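Local coordinates for protein methylxanthine N3-demethylase NdmB (Pseudomonas putida, PDB 6ICL) that catalyses the N3-demethylation of theobromine, 3-methylxanthine and related methylxanthines as a Rieske non-heme iron oxygenase in bacterial caffeine degradation, at residues 39-44 / 145-150; 187-192 / 340-345. One frame throughout, in Å; residues are numbered along the deposited sequence.

Interaction 1: residues 39-44 / 145-150; sequences PVCTLN and DIVWVR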
ATOM      1  N   PRO A  39      -9.330  24.060 -22.626  1.00 29.92           N
ATOM      2  CA  PRO A  39      -7.947  23.627 -22.430  1.00 32.55           C
ATOM      3  C   PRO A  39      -7.915  22.148 -22.045  1.00 34.45           C
ATOM      4  O   PRO A  39      -8.732  21.679 -21.244  1.00 31.37           O
ATOM      5  CB  PRO A  39      -7.465  24.521 -21.291  1.00 28.19           C
ATOM      6  CG  PRO A  39      -8.749  24.652 -20.411  1.00 31.20           C
ATOM      7  CD  PRO A  39      -9.929  24.607 -21.392  1.00 27.46           C
ATOM      8  N   VAL A  40      -6.994  21.399 -22.660  1.00 30.63           N
ATOM      9  CA  VAL A  40      -6.864  19.980 -22.355  1.00 31.35           C
ATOM     10  C   VAL A  40      -5.568  19.651 -21.617  1.00 35.09           C
ATOM     11  O   VAL A  40      -5.552  18.693 -20.831  1.00 34.35           O
ATOM     12  CB  VAL A  40      -7.008  19.126 -23.624  1.00 35.59           C
ATOM     13  CG1 VAL A  40      -8.464  19.183 -24.130  1.00 33.10           C
ATOM     14  CG2 VAL A  40      -5.989  19.582 -24.700  1.00 30.50           C
ATOM     15  N   CYS A  41      -4.503  20.426 -21.794  1.00 30.64           N
ATOM     16  CA  CYS A  41      -3.298  20.236 -20.997  1.00 31.91           C
ATOM     17  C   CYS A  41      -2.405  21.449 -21.220  1.00 33.70           C
ATOM     18  O   CYS A  41      -2.612  22.225 -22.155  1.00 32.22           O
ATOM     19  CB  CYS A  41      -2.563  18.934 -21.378  1.00 34.93           C
ATOM     20  SG  CYS A  41      -2.044  18.911 -23.136  1.00 35.03           S
ATOM     21  N   THR A  42      -1.438  21.630 -20.330  1.00 35.22           N
ATOM     22  CA  THR A  42      -0.438  22.643 -20.607  1.00 32.84           C
ATOM     23  C   THR A  42       0.530  22.100 -21.650  1.00 37.58           C
ATOM     24  O   THR A  42       0.616  20.890 -21.882  1.00 30.79           O
ATOM     25  CB  THR A  42       0.311  23.048 -19.343  1.00 32.49           C
ATOM     26  OG1 THR A  42       1.131  21.952 -18.896  1.00 32.70           O
ATOM     27  CG2 THR A  42      -0.685  23.430 -18.233  1.00 33.28           C
ATOM     28  N   LEU A  43       1.241  23.015 -22.305  1.00 34.52           N
ATOM     29  CA  LEU A  43       2.247  22.611 -23.272  1.00 35.43           C
ATOM     30  C   LEU A  43       3.306  21.725 -22.616  1.00 33.42           C
ATOM     31  O   LEU A  43       3.677  20.676 -23.159  1.00 32.01           O
ATOM     32  CB  LEU A  43       2.871  23.864 -23.894  1.00 35.43           C
ATOM     33  CG  LEU A  43       3.882  23.627 -25.005  1.00 39.08           C
ATOM     34  CD1 LEU A  43       3.254  22.713 -26.050  1.00 33.95           C
ATOM     35  CD2 LEU A  43       4.285  24.994 -25.615  1.00 32.27           C
ATOM     36  N   ASN A  44       3.775  22.122 -21.432  1.00 32.68           N
ATOM     37  CA  ASN A  44       4.725  21.304 -20.687  1.00 35.11           C
ATOM     38  C   ASN A  44       4.171  19.908 -20.413  1.00 39.42           C
ATOM     39  O   ASN A  44       4.867  18.893 -20.608  1.00 30.44           O
ATOM     40  CB  ASN A  44       5.073  21.999 -19.379  1.00 34.65           C
ATOM     41  CG  ASN A  44       6.307  21.431 -18.757  1.00 46.10           C
ATOM     42  OD1 ASN A  44       6.233  20.623 -17.824  1.00 46.99           O
ATOM     43  ND2 ASN A  44       7.464  21.821 -19.287  1.00 46.79           N
ATOM     44  N   ASP A 145       0.801  28.942 -23.685  1.00 35.88           N
ATOM     45  CA  ASP A 145       1.465  27.689 -23.319  1.00 38.37           C
ATOM     46  C   ASP A 145       0.471  26.671 -22.777  1.00 37.27           C
ATOM     47  O   ASP A 145       0.794  25.861 -21.902  1.00 36.56           O
ATOM     48  CB  ASP A 145       2.613  27.927 -22.333  1.00 36.55           C
ATOM     49  CG  ASP A 145       3.781  28.677 -22.983  1.00 46.72           C
ATOM     50  OD1 ASP A 145       3.900  28.615 -24.236  1.00 44.14           O
ATOM     51  OD2 ASP A 145       4.564  29.332 -22.250  1.00 50.53           O
ATOM     52  N   ILE A 146      -0.743  26.702 -23.320  1.00 36.53           N
ATOM     53  CA  ILE A 146      -1.784  25.738 -23.002  1.00 35.25           C
ATOM     54  C   ILE A 146      -2.339  25.195 -24.309  1.00 35.35           C
ATOM     55  O   ILE A 146      -2.409  25.925 -25.302  1.00 32.58           O
ATOM     56  CB  ILE A 146      -2.878  26.393 -22.138  1.00 34.99           C
ATOM     57  CG1 ILE A 146      -2.347  26.577 -20.708  1.00 34.45           C
ATOM     58  CG2 ILE A 146      -4.157  25.570 -22.172  1.00 32.68           C
ATOM     59  CD1 ILE A 146      -3.295  27.344 -19.779  1.00 34.49           C
ATOM     60  N   VAL A 147      -2.695  23.907 -24.327  1.00 33.81           N
ATOM     61  CA  VAL A 147      -3.298  23.274 -25.497  1.00 32.62           C
ATOM     62  C   VAL A 147      -4.820  23.365 -25.411  1.00 36.17           C
ATOM     63  O   VAL A 147      -5.432  22.847 -24.468  1.00 35.22           O
ATOM     64  CB  VAL A 147      -2.854  21.810 -25.622  1.00 33.59           C
ATOM     65  CG1 VAL A 147      -3.412  21.194 -26.911  1.00 29.44           C
ATOM     66  CG2 VAL A 147      -1.331  21.712 -25.574  1.00 33.74           C
ATOM     67  N   TRP A 148      -5.430  23.989 -26.422  1.00 35.37           N
ATOM     68  CA  TRP A 148      -6.868  24.221 -26.502  1.00 31.81           C
ATOM     69  C   TRP A 148      -7.455  23.388 -27.623  1.00 32.69           C
ATOM     70  O   TRP A 148      -6.850  23.241 -28.691  1.00 35.74           O
ATOM     71  CB  TRP A 148      -7.172  25.699 -26.779  1.00 34.17           C
ATOM     72  CG  TRP A 148      -6.624  26.602 -25.772  1.00 31.02           C
ATOM     73  CD1 TRP A 148      -5.364  27.142 -25.738  1.00 34.70           C
ATOM     74  CD2 TRP A 148      -7.296  27.074 -24.613  1.00 31.93           C
ATOM     75  NE1 TRP A 148      -5.220  27.938 -24.627  1.00 32.15           N
ATOM     76  CE2 TRP A 148      -6.398  27.912 -23.919  1.00 32.11           C
ATOM     77  CE3 TRP A 148      -8.584  26.878 -24.095  1.00 31.99           C
ATOM     78  CZ2 TRP A 148      -6.740  28.539 -22.726  1.00 32.07           C
ATOM     79  CZ3 TRP A 148      -8.926  27.509 -22.925  1.00 30.88           C
ATOM     80  CH2 TRP A 148      -8.009  28.331 -22.247  1.00 30.29           C
ATOM     81  N   VAL A 149      -8.640  22.856 -27.391  1.00 33.65           N
ATOM     82  CA  VAL A 149      -9.351  22.064 -28.374  1.00 31.77           C
ATOM     83  C   VAL A 149     -10.789  22.567 -28.441  1.00 36.52           C
ATOM     84  O   VAL A 149     -11.406  22.864 -27.414  1.00 35.67           O
ATOM     85  CB  VAL A 149      -9.332  20.556 -28.032  1.00 33.66           C
ATOM     86  CG1 VAL A 149     -10.147  19.761 -29.059  1.00 33.76           C
ATOM     87  CG2 VAL A 149      -7.895  20.020 -27.929  1.00 32.85           C
ATOM     88  N   ARG A 150     -11.326  22.635 -29.658  1.00 35.62           N
ATOM     89  CA  ARG A 150     -12.737  22.912 -29.892  1.00 39.30           C
ATOM     90  C   ARG A 150     -13.298  21.766 -30.716  1.00 40.10           C
ATOM     91  O   ARG A 150     -12.817  21.497 -31.820  1.00 38.85           O
ATOM     92  CB  ARG A 150     -12.939  24.253 -30.604  1.00 41.31           C
ATOM     93  CG  ARG A 150     -14.421  24.523 -30.955  1.00 45.18           C
ATOM     94  CD  ARG A 150     -14.614  25.926 -31.515  1.00 43.52           C
ATOM     95  NE  ARG A 150     -13.927  26.112 -32.789  1.00 44.53           N
ATOM     96  CZ  ARG A 150     -13.890  27.266 -33.459  1.00 51.23           C
ATOM     97  NH1 ARG A 150     -14.492  28.353 -32.971  1.00 46.28           N
ATOM     98  NH2 ARG A 150     -13.235  27.341 -34.612  1.00 39.86           N
TER
HETATM   99  O   HOH W   1       3.275  24.863 -20.308  1.00 34.37           O
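Val40 N donates its N-H to Val147 O at 2.8 Å, and the carbonyl of Cys41 takes the N-H of Val147 in return, N to O 2.7 Å. Where strand 39-42 turns into a helix, Leu43 N reaches Asp145 O (2.9 Å) from well above the carbonyl plane, 51° out of it. That oxygen also accepts from a water, which accepts from Asn44 N, so it is held twice and ties up two amides of the first helical turn. Thr42 is the N-cap: its OG1, lying between backbone N and carbonyl carbon (chi1 68°), takes the amide of Glu45. On the face with Thr42 and Ile146, Pro39 CB makes a CH-pi contact over the six-membered ring of Trp148, 3.8 Å from its centroid, while Trp148 NE1 bonds to Lys143 O. A leucine in place of Trp148 would probably leave the proline without its flat platform and the Lys143 carbonyl without this donor. On the side of Cys41 and Val147, Val40 CG2 packs against Val147 CG1 at 3.8 Å, next to Leu68. This is edge strand 37-42 paired antiparallel with 146-150, first and last in sequence of the Rieske domain's six-stranded sheet.

Interaction 2: residues 187-192 / 340-345; sequences RRWENF and VQFRKW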
ATOM      1  N   ARG A 187     -19.186  24.490 -11.065  1.00 34.04           N
ATOM      2  CA  ARG A 187     -18.936  24.697  -9.640  1.00 32.60           C
ATOM      3  C   ARG A 187     -17.584  25.342  -9.416  1.00 33.70           C
ATOM      4  O   ARG A 187     -17.411  26.138  -8.474  1.00 34.97           O
ATOM      5  CB  ARG A 187     -18.991  23.374  -8.875  1.00 36.79           C
ATOM      6  CG  ARG A 187     -20.274  22.592  -9.000  1.00 37.93           C
ATOM      7  CD  ARG A 187     -21.315  23.144  -8.097  1.00 38.20           C
ATOM      8  NE  ARG A 187     -22.438  22.226  -7.931  1.00 39.05           N
ATOM      9  CZ  ARG A 187     -23.587  22.603  -7.382  1.00 42.88           C
ATOM     10  NH1 ARG A 187     -23.718  23.861  -6.978  1.00 37.38           N
ATOM     11  NH2 ARG A 187     -24.595  21.743  -7.259  1.00 39.19           N
ATOM     12  N   ARG A 188     -16.592  24.970 -10.228  1.00 31.09           N
ATOM     13  CA  ARG A 188     -15.266  25.572 -10.074  1.00 34.87           C
ATOM     14  C   ARG A 188     -15.288  27.058 -10.436  1.00 31.93           C
ATOM     15  O   ARG A 188     -14.685  27.883  -9.741  1.00 33.77           O
ATOM     16  CB  ARG A 188     -14.237  24.831 -10.927  1.00 30.72           C
ATOM     17  CG  ARG A 188     -12.835  24.837 -10.313  1.00 36.40           C
ATOM     18  CD  ARG A 188     -12.123  26.099 -10.682  1.00 40.51           C
ATOM     19  NE  ARG A 188     -10.973  26.397  -9.829  1.00 42.82           N
ATOM     20  CZ  ARG A 188     -11.049  27.024  -8.658  1.00 43.99           C
ATOM     21  NH1 ARG A 188     -12.227  27.402  -8.167  1.00 39.94           N
ATOM     22  NH2 ARG A 188      -9.945  27.265  -7.971  1.00 39.54           N
ATOM     23  N   TRP A 189     -15.963  27.408 -11.529  1.00 33.47           N
ATOM     24  CA  TRP A 189     -16.066  28.806 -11.936  1.00 35.12           C
ATOM     25  C   TRP A 189     -16.763  29.642 -10.864  1.00 33.35           C
ATOM     26  O   TRP A 189     -16.256  30.692 -10.446  1.00 33.78           O
ATOM     27  CB  TRP A 189     -16.815  28.890 -13.270  1.00 32.62           C
ATOM     28  CG  TRP A 189     -16.714  30.224 -13.919  1.00 36.00           C
ATOM     29  CD1 TRP A 189     -15.823  30.600 -14.876  1.00 34.95           C
ATOM     30  CD2 TRP A 189     -17.541  31.369 -13.664  1.00 37.61           C
ATOM     31  NE1 TRP A 189     -16.049  31.908 -15.246  1.00 34.70           N
ATOM     32  CE2 TRP A 189     -17.097  32.403 -14.513  1.00 38.61           C
ATOM     33  CE3 TRP A 189     -18.617  31.618 -12.801  1.00 39.98           C
ATOM     34  CZ2 TRP A 189     -17.685  33.678 -14.524  1.00 37.95           C
ATOM     35  CZ3 TRP A 189     -19.212  32.898 -12.820  1.00 38.52           C
ATOM     36  CH2 TRP A 189     -18.741  33.898 -13.672  1.00 37.65           C
ATOM     37  N   GLU A 190     -17.917  29.175 -10.378  1.00 35.55           N
ATOM     38  CA  GLU A 190     -18.631  29.941  -9.358  1.00 38.90           C
ATOM     39  C   GLU A 190     -17.820  30.073  -8.084  1.00 37.06           C
ATOM     40  O   GLU A 190     -17.918  31.088  -7.389  1.00 38.83           O
ATOM     41  CB  GLU A 190     -19.975  29.299  -9.043  1.00 36.34           C
ATOM     42  CG  GLU A 190     -20.905  29.287 -10.236  1.00 37.48           C
ATOM     43  CD  GLU A 190     -22.291  28.828  -9.848  1.00 39.43           C
ATOM     44  OE1 GLU A 190     -22.452  28.333  -8.716  1.00 43.80           O
ATOM     45  OE2 GLU A 190     -23.210  28.948 -10.677  1.00 41.73           O
ATOM     46  N   ASN A 191     -17.017  29.066  -7.753  1.00 33.09           N
ATOM     47  CA  ASN A 191     -16.130  29.206  -6.603  1.00 34.58           C
ATOM     48  C   ASN A 191     -15.105  30.312  -6.825  1.00 36.45           C
ATOM     49  O   ASN A 191     -14.781  31.062  -5.899  1.00 36.71           O
ATOM     50  CB  ASN A 191     -15.422  27.880  -6.321  1.00 33.48           C
ATOM     51  CG  ASN A 191     -14.377  28.001  -5.224  1.00 35.40           C
ATOM     52  OD1 ASN A 191     -13.195  27.768  -5.457  1.00 37.90           O
ATOM     53  ND2 ASN A 191     -14.807  28.377  -4.034  1.00 34.02           N
ATOM     54  N   PHE A 192     -14.566  30.420  -8.048  1.00 38.80           N
ATOM     55  CA  PHE A 192     -13.454  31.347  -8.274  1.00 38.56           C
ATOM     56  C   PHE A 192     -13.917  32.805  -8.259  1.00 42.72           C
ATOM     57  O   PHE A 192     -13.143  33.701  -7.896  1.00 43.33           O
ATOM     58  CB  PHE A 192     -12.765  31.021  -9.600  1.00 36.66           C
ATOM     59  CG  PHE A 192     -11.390  31.633  -9.746  1.00 41.95           C
ATOM     60  CD1 PHE A 192     -10.265  30.970  -9.271  1.00 44.15           C
ATOM     61  CD2 PHE A 192     -11.216  32.854 -10.397  1.00 49.14           C
ATOM     62  CE1 PHE A 192      -8.990  31.515  -9.407  1.00 45.01           C
ATOM     63  CE2 PHE A 192      -9.930  33.411 -10.550  1.00 49.72           C
ATOM     64  CZ  PHE A 192      -8.815  32.725 -10.057  1.00 47.92           C
ATOM     65  N   VAL A 340     -25.769  34.024 -10.558  1.00 41.08           N
ATOM     66  CA  VAL A 340     -27.067  33.973 -11.230  1.00 40.05           C
ATOM     67  C   VAL A 340     -26.930  34.349 -12.703  1.00 35.75           C
ATOM     68  O   VAL A 340     -27.477  33.679 -13.586  1.00 41.57           O
ATOM     69  CB  VAL A 340     -28.071  34.878 -10.481  1.00 43.79           C
ATOM     70  CG1 VAL A 340     -29.358  35.072 -11.280  1.00 41.29           C
ATOM     71  CG2 VAL A 340     -28.392  34.272  -9.141  1.00 38.40           C
ATOM     72  N   GLN A 341     -26.172  35.401 -12.996  1.00 38.60           N
ATOM     73  CA  GLN A 341     -25.948  35.786 -14.393  1.00 43.56           C
ATOM     74  C   GLN A 341     -25.180  34.707 -15.153  1.00 43.05           C
ATOM     75  O   GLN A 341     -25.426  34.469 -16.344  1.00 38.11           O
ATOM     76  CB  GLN A 341     -25.202  37.120 -14.445  1.00 39.69           C
ATOM     77  CG  GLN A 341     -26.049  38.272 -13.927  1.00 47.27           C
ATOM     78  CD  GLN A 341     -27.423  38.288 -14.590  1.00 47.92           C
ATOM     79  OE1 GLN A 341     -27.533  38.270 -15.820  1.00 47.92           O
ATOM     80  NE2 GLN A 341     -28.468  38.292 -13.779  1.00 51.97           N
ATOM     81  N   PHE A 342     -24.259  34.030 -14.471  1.00 42.36           N
ATOM     82  CA  PHE A 342     -23.526  32.924 -15.082  1.00 38.84           C
ATOM     83  C   PHE A 342     -24.468  31.775 -15.424  1.00 35.28           C
ATOM     84  O   PHE A 342     -24.475  31.261 -16.554  1.00 36.64           O
ATOM     85  CB  PHE A 342     -22.432  32.484 -14.108  1.00 38.75           C
ATOM     86  CG  PHE A 342     -21.578  31.334 -14.585  1.00 39.66           C
ATOM     87  CD1 PHE A 342     -20.650  31.509 -15.611  1.00 35.25           C
ATOM     88  CD2 PHE A 342     -21.643  30.105 -13.943  1.00 36.36           C
ATOM     89  CE1 PHE A 342     -19.829  30.450 -16.012  1.00 36.36           C
ATOM     90  CE2 PHE A 342     -20.822  29.033 -14.332  1.00 37.52           C
ATOM     91  CZ  PHE A 342     -19.912  29.213 -15.367  1.00 35.69           C
ATOM     92  N   ARG A 343     -25.284  31.370 -14.456  1.00 37.24           N
ATOM     93  CA  ARG A 343     -26.266  30.317 -14.696  1.00 40.37           C
ATOM     94  C   ARG A 343     -27.258  30.701 -15.794  1.00 40.94           C
ATOM     95  O   ARG A 343     -27.606  29.871 -16.643  1.00 41.71           O
ATOM     96  CB  ARG A 343     -26.992  29.999 -13.392  1.00 40.65           C
ATOM     97  CG  ARG A 343     -26.054  29.482 -12.334  1.00 41.21           C
ATOM     98  CD  ARG A 343     -26.738  29.164 -11.051  1.00 38.16           C
ATOM     99  NE  ARG A 343     -25.772  28.574 -10.143  1.00 40.47           N
ATOM    100  CZ  ARG A 343     -26.048  27.648  -9.237  1.00 43.46           C
ATOM    101  NH1 ARG A 343     -27.281  27.193  -9.111  1.00 46.39           N
ATOM    102  NH2 ARG A 343     -25.086  27.159  -8.469  1.00 40.39           N
ATOM    103  N   LYS A 344     -27.711  31.960 -15.805  1.00 43.75           N
ATOM    104  CA  LYS A 344     -28.633  32.416 -16.847  1.00 39.53           C
ATOM    105  C   LYS A 344     -28.035  32.231 -18.227  1.00 41.54           C
ATOM    106  O   LYS A 344     -28.681  31.695 -19.134  1.00 41.75           O
ATOM    107  CB  LYS A 344     -28.984  33.892 -16.646  1.00 46.24           C
ATOM    108  CG  LYS A 344     -29.979  34.186 -15.541  1.00 50.31           C
ATOM    109  CD  LYS A 344     -30.600  35.585 -15.760  1.00 61.15           C
ATOM    110  CE  LYS A 344     -31.488  36.037 -14.584  1.00 60.89           C
ATOM    111  NZ  LYS A 344     -32.709  35.197 -14.384  1.00 66.78           N
ATOM    112  N   TRP A 345     -26.795  32.687 -18.413  1.00 39.74           N
ATOM    113  CA  TRP A 345     -26.213  32.616 -19.743  1.00 38.87           C
ATOM    114  C   TRP A 345     -25.884  31.181 -20.122  1.00 39.60           C
ATOM    115  O   TRP A 345     -26.048  30.805 -21.287  1.00 42.42           O
ATOM    116  CB  TRP A 345     -24.981  33.513 -19.830  1.00 41.23           C
ATOM    117  CG  TRP A 345     -24.616  33.897 -21.223  1.00 41.85           C
ATOM    118  CD1 TRP A 345     -25.260  33.530 -22.374  1.00 41.08           C
ATOM    119  CD2 TRP A 345     -23.527  34.731 -21.621  1.00 36.19           C
ATOM    120  NE1 TRP A 345     -24.622  34.073 -23.464  1.00 40.83           N
ATOM    121  CE2 TRP A 345     -23.561  34.819 -23.028  1.00 36.90           C
ATOM    122  CE3 TRP A 345     -22.514  35.399 -20.925  1.00 41.38           C
ATOM    123  CZ2 TRP A 345     -22.631  35.548 -23.751  1.00 39.41           C
ATOM    124  CZ3 TRP A 345     -21.591  36.140 -21.651  1.00 36.13           C
ATOM    125  CH2 TRP A 345     -21.664  36.213 -23.047  1.00 40.08           C
TER
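Arg187 turns its guanidinium toward Arg343, the two planes 69° apart and Arg187 NH1 3.9 Å from Arg343 NH2. Arg187 NE bonds to Leu324 O, and the like charges are bridged by Glu330, which forms salt bridges to both arginines. Two residues on, Trp189 lays its six-membered ring over the Phe342 ring as an offset stack, centroids 3.8 Å apart and planes within 4° of parallel. Both residues point toward the other helix, and with CG anti to the backbone N (chi1 -167° in Trp189) the rings meet face to face between the helices; the indole NE1 is taken by Ser257 O. Glu190 follows, its chain extended beyond CG to meet Arg343 side-on: OE2 accepts from NE at 2.6 Å and OE1 from NH2 at 2.9 Å, each through its syn lone pair. Carboxylate and guanidinium are nearly coplanar, and this two-point grip fixes their rotation. Further along, Asn191 bonds through ND2 to the metal ligand Asp314 and to Tyr107 of the second subunit. This is a near-antiparallel helix pair, the short-segment axes 11.0 Å apart at closest approach, joined by long side chains in the C-terminal catalytic domain of a Rieske oxygenase.

How the interactions relate
The two contacts follow each other along the chain, interaction 1 in the Rieske part and interaction 2 in the C-terminal oxygenase part; their centres lie about 22 Å apart and their nearest atoms about 10 Å, without touching. Strands 270-281 and 284-294 of the seven-stranded sheet pack on Pro39 and Ile146 of interaction 1, and 270-281 also touches Arg188 and Phe192 of segment 187-192. Interaction 2 is nearer to the mononuclear iron, with the Glu190 side chain about 11 Å away. It also faces the second subunit, whose cluster-pocket residues Arg85 and Tyr107 approach it, consistent with the Rieske-oxygenase arrangement in which electrons pass between subunits.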